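Local coordinates for protein dihydrodipicolinate synthase (Bacillus clausii KSM-K16, PDB 3E96) that probably catalyses the lyase reaction that forms 4-hydroxy-tetrahydrodipicolinate, at residues Ser16-Thr21 and Val49-Gly54; Ile112-His117 and Tyr143-Glu148. One frame throughout, in Å; residues are numbered along the deposited sequence.

Contact 1 (Ser16-Thr21 and Val49-Gly54); sequences SGIPIT and VIVPCG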
loop_
_atom_site.group_PDB
_atom_site.type_symbol
_atom_site.label_atom_id
_atom_site.label_comp_id
_atom_site.label_asym_id
_atom_site.label_seq_id
_atom_site.Cartn_x
_atom_site.Cartn_y
_atom_site.Cartn_z
ATOM N N SER B 16 0.761 -15.097 17.618
ATOM C CA SER B 16 0.104 -15.255 16.327
ATOM C C SER B 16 1.245 -15.422 15.334
ATOM O O SER B 16 1.944 -14.456 15.019
ATOM C CB SER B 16 -0.723 -14.018 15.964
ATOM O OG SER B 16 -1.956 -14.005 16.662
ATOM N N GLY B 17 1.452 -16.654 14.873
ATOM C CA GLY B 17 2.520 -16.919 13.925
ATOM C C GLY B 17 2.108 -16.544 12.517
ATOM O O GLY B 17 1.028 -16.926 12.063
ATOM N N ILE B 18 2.965 -15.791 11.826
ATOM C CA ILE B 18 2.675 -15.360 10.461
ATOM C C ILE B 18 3.602 -16.151 9.557
ATOM O O ILE B 18 4.800 -15.884 9.499
ATOM C CB ILE B 18 2.969 -13.858 10.252
ATOM C CG1 ILE B 18 2.553 -13.051 11.489
ATOM C CG2 ILE B 18 2.233 -13.366 9.008
ATOM C CD1 ILE B 18 1.102 -13.185 11.875
ATOM N N PRO B 19 3.052 -17.116 8.813
ATOM C CA PRO B 19 3.856 -17.950 7.920
ATOM C C PRO B 19 4.301 -17.265 6.645
ATOM O O PRO B 19 3.608 -16.396 6.117
ATOM C CB PRO B 19 2.921 -19.112 7.621
ATOM C CG PRO B 19 1.590 -18.398 7.490
ATOM C CD PRO B 19 1.614 -17.415 8.661
ATOM N N ILE B 20 5.472 -17.658 6.160
ATOM C CA ILE B 20 5.968 -17.131 4.902
ATOM C C ILE B 20 5.227 -17.911 3.820
ATOM O O ILE B 20 4.616 -18.949 4.099
ATOM C CB ILE B 20 7.464 -17.435 4.693
ATOM C CG1 ILE B 20 7.697 -18.946 4.835
ATOM C CG2 ILE B 20 8.305 -16.649 5.666
ATOM C CD1 ILE B 20 8.957 -19.456 4.145
ATOM N N THR B 21 5.270 -17.404 2.594
ATOM C CA THR B 21 4.691 -18.106 1.457
ATOM C C THR B 21 5.922 -18.455 0.622
ATOM O O THR B 21 6.516 -17.589 -0.025
ATOM C CB THR B 21 3.756 -17.220 0.609
ATOM O OG1 THR B 21 2.677 -16.738 1.421
ATOM C CG2 THR B 21 3.180 -18.032 -0.554
ATOM N N VAL B 49 -1.976 -20.106 16.960
ATOM C CA VAL B 49 -2.673 -19.180 16.074
ATOM C C VAL B 49 -1.764 -18.963 14.871
ATOM O O VAL B 49 -0.594 -18.613 15.027
ATOM C CB VAL B 49 -2.941 -17.811 16.746
ATOM C CG1 VAL B 49 -3.626 -16.875 15.753
ATOM C CG2 VAL B 49 -3.815 -17.991 17.982
ATOM N N ILE B 50 -2.291 -19.198 13.675
ATOM C CA ILE B 50 -1.504 -19.007 12.466
ATOM C C ILE B 50 -2.271 -18.039 11.575
ATOM O O ILE B 50 -3.501 -18.099 11.484
ATOM C CB ILE B 50 -1.230 -20.354 11.754
ATOM C CG1 ILE B 50 -0.204 -20.140 10.637
ATOM C CG2 ILE B 50 -2.532 -20.960 11.236
ATOM C CD1 ILE B 50 0.344 -21.424 10.039
ATOM N N VAL B 51 -1.540 -17.139 10.926
ATOM C CA VAL B 51 -2.163 -16.108 10.114
ATOM C C VAL B 51 -1.770 -16.085 8.638
ATOM O O VAL B 51 -0.899 -15.318 8.230
ATOM C CB VAL B 51 -1.860 -14.715 10.721
ATOM C CG1 VAL B 51 -2.687 -13.638 10.037
ATOM C CG2 VAL B 51 -2.138 -14.735 12.217
ATOM N N PRO B 52 -2.409 -16.929 7.816
ATOM C CA PRO B 52 -2.071 -16.930 6.391
ATOM C C PRO B 52 -2.459 -15.570 5.807
ATOM O O PRO B 52 -3.338 -14.888 6.338
ATOM C CB PRO B 52 -2.919 -18.071 5.830
ATOM C CG PRO B 52 -4.111 -18.109 6.767
ATOM C CD PRO B 52 -3.449 -17.927 8.119
ATOM N N CYS B 53 -1.801 -15.177 4.722
ATOM C CA CYS B 53 -2.079 -13.892 4.092
ATOM C C CYS B 53 -1.727 -12.713 4.990
ATOM O O CYS B 53 -2.338 -11.642 4.909
ATOM C CB CYS B 53 -3.545 -13.818 3.661
ATOM S SG CYS B 53 -3.860 -14.801 2.177
ATOM N N GLY B 54 -0.743 -12.926 5.859
ATOM C CA GLY B 54 -0.273 -11.864 6.729
ATOM C C GLY B 54 0.810 -11.156 5.937
ATOM O O GLY B 54 1.116 -11.561 4.814
#

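Contact 2 (Ile112-His117 and Tyr143-Glu148); sequences IHMPIH and YFKDPE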
loop_
_atom_site.group_PDB
_atom_site.type_symbol
_atom_site.label_atom_id
_atom_site.label_comp_id
_atom_site.label_asym_id
_atom_site.label_seq_id
_atom_site.Cartn_x
_atom_site.Cartn_y
_atom_site.Cartn_z
ATOM N N ILE B 112 -8.018 -7.805 9.229
ATOM C CA ILE B 112 -8.117 -6.791 8.197
ATOM C C ILE B 112 -6.850 -5.949 8.217
ATOM O O ILE B 112 -6.566 -5.259 9.201
ATOM C CB ILE B 112 -9.331 -5.868 8.420
ATOM C CG1 ILE B 112 -10.593 -6.707 8.659
ATOM C CG2 ILE B 112 -9.532 -4.979 7.197
ATOM C CD1 ILE B 112 -11.821 -5.871 9.004
ATOM N N HIS B 113 -6.082 -6.027 7.134
ATOM C CA HIS B 113 -4.854 -5.253 7.009
ATOM C C HIS B 113 -5.197 -3.777 7.048
ATOM O O HIS B 113 -6.340 -3.391 6.811
ATOM C CB HIS B 113 -4.166 -5.538 5.671
ATOM C CG HIS B 113 -3.390 -6.815 5.647
ATOM N ND1 HIS B 113 -2.144 -6.938 6.221
ATOM C CD2 HIS B 113 -3.692 -8.031 5.134
ATOM C CE1 HIS B 113 -1.710 -8.177 6.063
ATOM N NE2 HIS B 113 -2.631 -8.860 5.407
ATOM N N MET B 114 -4.203 -2.953 7.356
ATOM C CA MET B 114 -4.407 -1.515 7.360
ATOM C C MET B 114 -4.602 -1.199 5.879
ATOM O O MET B 114 -3.872 -1.717 5.036
ATOM C CB MET B 114 -3.152 -0.805 7.883
ATOM C CG MET B 114 -3.299 0.705 8.058
ATOM S SD MET B 114 -4.327 1.147 9.494
ATOM C CE MET B 114 -4.774 2.943 9.064
ATOM N N PRO B 115 -5.596 -0.366 5.534
ATOM C CA PRO B 115 -5.780 -0.061 4.111
ATOM C C PRO B 115 -4.508 0.552 3.514
ATOM O O PRO B 115 -3.825 1.333 4.176
ATOM C CB PRO B 115 -6.970 0.907 4.115
ATOM C CG PRO B 115 -6.905 1.545 5.491
ATOM C CD PRO B 115 -6.562 0.368 6.368
ATOM N N ILE B 116 -4.183 0.192 2.274
ATOM C CA ILE B 116 -2.979 0.726 1.649
ATOM C C ILE B 116 -3.195 1.970 0.793
ATOM O O ILE B 116 -2.267 2.439 0.134
ATOM C CB ILE B 116 -2.236 -0.357 0.803
ATOM C CG1 ILE B 116 -3.224 -1.165 -0.044
ATOM C CG2 ILE B 116 -1.452 -1.281 1.729
ATOM C CD1 ILE B 116 -3.902 -0.375 -1.145
ATOM N N HIS B 117 -4.408 2.517 0.810
ATOM C CA HIS B 117 -4.699 3.719 0.026
ATOM C C HIS B 117 -3.756 4.845 0.447
ATOM O O HIS B 117 -3.521 5.047 1.638
ATOM C CB HIS B 117 -6.144 4.179 0.263
ATOM C CG HIS B 117 -7.167 3.096 0.115
ATOM N ND1 HIS B 117 -7.144 1.941 0.866
ATOM C CD2 HIS B 117 -8.273 3.016 -0.663
ATOM C CE1 HIS B 117 -8.191 1.197 0.561
ATOM N NE2 HIS B 117 -8.893 1.826 -0.365
ATOM N N TYR B 143 -5.438 -4.550 11.850
ATOM C CA TYR B 143 -4.014 -4.255 11.959
ATOM C C TYR B 143 -3.938 -2.732 11.876
ATOM O O TYR B 143 -4.141 -2.145 10.814
ATOM C CB TYR B 143 -3.230 -4.886 10.801
ATOM C CG TYR B 143 -1.748 -4.997 11.091
ATOM C CD1 TYR B 143 -1.245 -6.048 11.864
ATOM C CD2 TYR B 143 -0.853 -4.033 10.633
ATOM C CE1 TYR B 143 0.115 -6.135 12.173
ATOM C CE2 TYR B 143 0.507 -4.109 10.935
ATOM C CZ TYR B 143 0.984 -5.160 11.705
ATOM O OH TYR B 143 2.325 -5.234 12.011
ATOM N N PHE B 144 -3.645 -2.108 13.010
ATOM C CA PHE B 144 -3.600 -0.651 13.145
ATOM C C PHE B 144 -2.140 -0.195 13.198
ATOM O O PHE B 144 -1.470 -0.386 14.212
ATOM C CB PHE B 144 -4.324 -0.290 14.445
ATOM C CG PHE B 144 -4.825 1.120 14.506
ATOM C CD1 PHE B 144 -5.950 1.502 13.783
ATOM C CD2 PHE B 144 -4.187 2.058 15.307
ATOM C CE1 PHE B 144 -6.437 2.803 13.861
ATOM C CE2 PHE B 144 -4.661 3.362 15.393
ATOM C CZ PHE B 144 -5.793 3.736 14.665
ATOM N N LYS B 145 -1.653 0.423 12.123
ATOM C CA LYS B 145 -0.251 0.826 12.082
ATOM C C LYS B 145 0.112 2.224 11.594
ATOM O O LYS B 145 1.296 2.538 11.492
ATOM C CB LYS B 145 0.537 -0.182 11.245
ATOM C CG LYS B 145 0.233 -0.118 9.756
ATOM C CD LYS B 145 1.203 -1.004 8.992
ATOM C CE LYS B 145 1.093 -0.815 7.497
ATOM N NZ LYS B 145 2.146 -1.611 6.792
ATOM N N ASP B 146 -0.873 3.061 11.290
ATOM C CA ASP B 146 -0.586 4.416 10.814
ATOM C C ASP B 146 -0.664 5.440 11.956
ATOM O O ASP B 146 -1.743 5.748 12.458
ATOM C CB ASP B 146 -1.572 4.807 9.702
ATOM C CG ASP B 146 -1.212 6.122 9.043
ATOM O OD1 ASP B 146 -0.333 6.834 9.571
ATOM O OD2 ASP B 146 -1.812 6.449 7.998
ATOM N N PRO B 147 0.487 5.989 12.375
ATOM C CA PRO B 147 0.489 6.971 13.464
ATOM C C PRO B 147 -0.321 8.226 13.173
ATOM O O PRO B 147 -0.720 8.937 14.094
ATOM C CB PRO B 147 1.973 7.279 13.650
ATOM C CG PRO B 147 2.515 7.118 12.264
ATOM C CD PRO B 147 1.833 5.853 11.789
ATOM N N GLU B 148 -0.561 8.494 11.892
ATOM C CA GLU B 148 -1.315 9.675 11.486
ATOM C C GLU B 148 -2.811 9.524 11.735
ATOM O O GLU B 148 -3.562 10.496 11.630
ATOM C CB GLU B 148 -1.076 9.966 10.002
ATOM C CG GLU B 148 0.339 10.408 9.674
ATOM C CD GLU B 148 0.691 11.733 10.318
ATOM O OE1 GLU B 148 -0.043 12.716 10.088
ATOM O OE2 GLU B 148 1.701 11.792 11.051
#

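Contact 1 (Ser16-Thr21 and Val49-Gly54)
I18 packs alongside V51, the two side chains running in one direction, the methyl CD1 of I18 resting against the branch point of V51, with CD1 to CB at 3.5 Å and CG2 of V51 almost as near. In I18, CG1 stays beside the backbone N (chi1 -39°), and chi2, -58°, turns CD1 onto V51. The other branch of I18 goes a different way: CG2 is anti to the backbone N and comes to 3.7 Å from CA of G54, where the lack of a side chain leaves room for the methyl. P19 faces V49-G54 more directly. Its CD sits 3.3 Å from the carbonyl O of V51, and the same carbon touches CG1 of I50, whose side chain crosses the proline ring at about a right angle. At the start of the contact OG of S16 meets CG1 of V49 at 3.4 Å, a polar atom against a methyl on the face that both side chains share. Two backbone bonds tie the parallel chains around G17: its N gives to O of V49 at 2.8 Å, and its O takes N of V51, also at 2.8 Å. CA of I50 adds a CH...O contact to that same oxygen. Outside the pair, helix 32-43 packs on P19 through Y35 and I42, and helix 64-78 packs on I50 through T74. I18 also touches T56, predicted to bind pyruvate, and V51 lies near K167, the predicted Schiff-base lysine. Strands 15-17 and 49-50, linked through helix 32-43, form the first beta-alpha-beta unit of a TIM barrel, and their C-terminal ends lead to its probable active site.

Contact 2 (Ile112-His117 and Tyr143-Glu148)
M114 reaches across to Y143-E148 just past the ends of neighbouring parallel strands of the TIM barrel, 109-112 and 140-144. Those strands are joined here by a backbone bond from N of Y143 to O of I112, 3.0 Å. The methionine begins with CB 3.4 Å from the carbonyl O of Y143, and also near CG of K145. CG, anti to the backbone N (chi1 -174°), continues beside that lysine carbon. A bend at chi2, 73°, precedes SD of M114, which lies 3.6 Å from O of Y143. The same sulfur is 3.8 Å from N of K145, a buried nitrogen with no hydrogen-bond partner in the model. SD also makes an oblique Met-aromatic contact with the F144 ring, 39° off its normal. V125 of helix 122-136 packs on M114 as well. Y143, the predicted proton donor/acceptor, directs its OH to the carbonyl of G194, while P118 of the second subunit packs on K145. At the tip of M114, CE meets CB of D146 at 3.8 Å; beyond it, OD1 of D146 closes an Asx turn by accepting N of E148 at 2.9 Å from above the carboxylate plane.

Both segments of contact 1 precede those of contact 2 in the sequence, and the contact centres lie 18 Å apart in the same closed eight-stranded parallel barrel. Contact 1 joins the first and second strands, contact 2 the ends of the fourth and fifth, with strand 83-88 between the two pairs. They touch through H113, whose NE2 is 2.8 Å from the carbonyl O of C53, a probable hydrogen bond, while its CE1 packs on G54. The loops after the second and fourth strands are thus linked. Both contacts lie at the strand ends that lead to the probable active site, to which contact 2 contributes Y143. Contact 2 alone also reaches the second subunit.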